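Local coordinates for protein putative esterase aq_1494 (Aquifex aeolicus, PDB 2EGJ) that probably hydrolyses fatty acyl-CoA thioesters, as a hotdog-fold member of the 4-hydroxybenzoyl-CoA thioesterase family, at residues Tyr69-Glu74 with Val93-Ile98. Sequence-based numbering, arbitrary orientation.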
loop_
_atom_site.group_PDB
_atom_site.type_symbol
_atom_site.label_atom_id
_atom_site.label_comp_id
_atom_site.label_asym_id
_atom_site.label_seq_id
_atom_site.Cartn_x
_atom_site.Cartn_y
_atom_site.Cartn_z
ATOM N N TYR A 69 1.895 -14.975 -5.117
ATOM C CA TYR A 69 2.087 -14.194 -6.331
ATOM C C TYR A 69 1.589 -14.950 -7.571
ATOM O O TYR A 69 1.927 -16.133 -7.760
ATOM C CB TYR A 69 3.571 -13.846 -6.490
ATOM C CG TYR A 69 3.885 -13.245 -7.817
ATOM C CD1 TYR A 69 3.247 -12.065 -8.246
ATOM C CD2 TYR A 69 4.826 -13.857 -8.677
ATOM C CE1 TYR A 69 3.540 -11.509 -9.506
ATOM C CE2 TYR A 69 5.117 -13.311 -9.911
ATOM C CZ TYR A 69 4.488 -12.148 -10.325
ATOM O OH TYR A 69 4.794 -11.633 -11.570
ATOM N N ASP A 70 0.803 -14.256 -8.394
ATOM C CA ASP A 70 0.312 -14.718 -9.706
ATOM C C ASP A 70 -0.897 -15.664 -9.621
ATOM O O ASP A 70 -1.432 -16.069 -10.657
ATOM C CB ASP A 70 1.454 -15.339 -10.555
ATOM C CG ASP A 70 1.483 -14.828 -11.982
ATOM O OD1 ASP A 70 1.068 -13.684 -12.241
ATOM O OD2 ASP A 70 1.972 -15.575 -12.867
ATOM N N ASP A 71 -1.353 -15.970 -8.407
ATOM C CA ASP A 71 -2.593 -16.756 -8.238
ATOM C C ASP A 71 -3.752 -15.998 -8.847
ATOM O O ASP A 71 -3.847 -14.772 -8.683
ATOM C CB ASP A 71 -2.920 -17.054 -6.764
ATOM C CG ASP A 71 -2.147 -18.248 -6.191
ATOM O OD1 ASP A 71 -1.486 -19.001 -6.962
ATOM O OD2 ASP A 71 -2.201 -18.423 -4.942
ATOM N N VAL A 72 -4.623 -16.724 -9.554
ATOM C CA VAL A 72 -5.900 -16.178 -10.003
ATOM C C VAL A 72 -6.945 -16.663 -9.017
ATOM O O VAL A 72 -7.012 -17.872 -8.671
ATOM C CB VAL A 72 -6.257 -16.618 -11.442
ATOM C CG1 VAL A 72 -7.647 -16.136 -11.834
ATOM C CG2 VAL A 72 -5.221 -16.093 -12.424
ATOM N N PHE A 73 -7.737 -15.726 -8.518
ATOM C CA PHE A 73 -8.786 -16.052 -7.575
ATOM C C PHE A 73 -10.089 -15.340 -7.952
ATOM O O PHE A 73 -10.093 -14.470 -8.820
ATOM C CB PHE A 73 -8.361 -15.729 -6.135
ATOM C CG PHE A 73 -8.078 -14.254 -5.885
ATOM C CD1 PHE A 73 -9.075 -13.427 -5.394
ATOM C CD2 PHE A 73 -6.810 -13.717 -6.129
ATOM C CE1 PHE A 73 -8.837 -12.078 -5.158
ATOM C CE2 PHE A 73 -6.550 -12.348 -5.890
ATOM C CZ PHE A 73 -7.558 -11.539 -5.403
ATOM N N GLU A 74 -11.182 -15.751 -7.315
ATOM C CA GLU A 74 -12.498 -15.159 -7.515
ATOM C C GLU A 74 -13.050 -14.748 -6.159
ATOM O O GLU A 74 -12.937 -15.487 -5.183
ATOM C CB GLU A 74 -13.465 -16.142 -8.172
ATOM C CG GLU A 74 -13.152 -16.472 -9.595
ATOM C CD GLU A 74 -14.219 -17.378 -10.241
ATOM O OE1 GLU A 74 -15.091 -17.930 -9.513
ATOM O OE2 GLU A 74 -14.166 -17.513 -11.487
ATOM N N VAL A 93 -13.625 -15.998 -0.924
ATOM C CA VAL A 93 -12.528 -15.981 -1.874
ATOM C C VAL A 93 -12.150 -17.429 -2.188
ATOM O O VAL A 93 -11.873 -18.203 -1.270
ATOM C CB VAL A 93 -11.301 -15.258 -1.311
ATOM C CG1 VAL A 93 -10.194 -15.213 -2.349
ATOM C CG2 VAL A 93 -11.674 -13.835 -0.860
ATOM N N PHE A 94 -12.183 -17.779 -3.472
ATOM C CA PHE A 94 -11.786 -19.117 -3.930
ATOM C C PHE A 94 -10.596 -18.997 -4.844
ATOM O O PHE A 94 -10.579 -18.127 -5.716
ATOM C CB PHE A 94 -12.914 -19.760 -4.758
ATOM C CG PHE A 94 -14.145 -20.097 -3.957
ATOM C CD1 PHE A 94 -14.174 -21.228 -3.144
ATOM C CD2 PHE A 94 -15.268 -19.277 -4.016
ATOM C CE1 PHE A 94 -15.330 -21.536 -2.387
ATOM C CE2 PHE A 94 -16.417 -19.581 -3.285
ATOM C CZ PHE A 94 -16.439 -20.707 -2.464
ATOM N N LYS A 95 -9.637 -19.910 -4.720
ATOM C CA LYS A 95 -8.711 -20.094 -5.824
ATOM C C LYS A 95 -8.991 -21.481 -6.398
ATOM O O LYS A 95 -8.814 -22.478 -5.700
ATOM C CB LYS A 95 -7.248 -19.891 -5.422
ATOM C CG LYS A 95 -6.670 -20.810 -4.386
ATOM C CD LYS A 95 -5.245 -20.330 -3.982
ATOM C CE LYS A 95 -4.146 -21.168 -4.567
ATOM N NZ LYS A 95 -2.831 -20.888 -3.900
ATOM N N GLU A 96 -9.486 -21.503 -7.638
ATOM C CA GLU A 96 -10.115 -22.684 -8.212
ATOM C C GLU A 96 -11.154 -23.236 -7.226
ATOM O O GLU A 96 -12.153 -22.564 -6.919
ATOM C CB GLU A 96 -9.030 -23.699 -8.594
ATOM C CG GLU A 96 -8.236 -23.252 -9.800
ATOM C CD GLU A 96 -6.942 -24.022 -10.025
ATOM O OE1 GLU A 96 -6.402 -24.665 -9.079
ATOM O OE2 GLU A 96 -6.446 -23.961 -11.176
ATOM N N ASP A 97 -10.898 -24.422 -6.683
ATOM C CA ASP A 97 -11.840 -25.050 -5.764
ATOM C C ASP A 97 -11.566 -24.770 -4.289
ATOM O O ASP A 97 -12.368 -25.145 -3.432
ATOM C CB ASP A 97 -11.840 -26.562 -6.000
ATOM C CG ASP A 97 -12.358 -26.914 -7.355
ATOM O OD1 ASP A 97 -13.596 -26.852 -7.536
ATOM O OD2 ASP A 97 -11.532 -27.221 -8.243
ATOM N N ILE A 98 -10.437 -24.117 -4.002
ATOM C CA ILE A 98 -9.917 -23.989 -2.649
ATOM C C ILE A 98 -10.519 -22.721 -2.032
ATOM O O ILE A 98 -10.479 -21.661 -2.657
ATOM C CB ILE A 98 -8.361 -23.874 -2.651
ATOM C CG1 ILE A 98 -7.693 -24.978 -3.493
ATOM C CG2 ILE A 98 -7.810 -23.861 -1.221
ATOM C CD1 ILE A 98 -7.943 -26.385 -3.008
HETATM O O HOH W 1 -9.599 -19.205 -9.436
#
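Glu74 and Phe94 face each other as an antiparallel hydrogen-bonded pair: Glu74 N donates to Phe94 O at 2.9 Å, and Phe94 N returns the bond to Glu74 O at 3.0 Å, both nearly straight. Glu74 O also takes a CA-H...O contact from Val93 CA. Two residues further out, where the backbones have parted, a water spans Val72 O and Glu96 N, donating to the first and accepting from the second.

The charged contact is a salt bridge: Lys95 NZ reaches Asp71 OD2 at 2.7 Å, coming in 42° out of the carboxylate plane. The lysine chain starts with CG between its backbone N and carbonyl carbon (chi1 62°) and bends at chi3, which carries the ammonium across to the loop. Asp71 OD2 also accepts from Phe68 N, so one oxygen ties both the loop and the lysine. Replacing Asp71 with an alanine takes away the carboxylate, which would probably leave the Lys95 ammonium without its mate and Phe68 N without this acceptor.

Apolar contact lies toward the buried side, where Phe73 CD1 meets Val93 CG1 obliquely at 3.7 Å. Separately, Phe73 CB makes a close van der Waals approach to the carbonyl oxygen of Phe94, 3.3 Å from Phe94 O.

The contact lies at the open end of the hairpin of strands 72-82 and 86-95 in the hotdog sheet, away from its turn. Strand 3-8 flanks the first strand and strand 98-111 the second, reached through a type II' turn from Lys95 to Ile98; the Phe73 ring meets Tyr28 of helix 23-39.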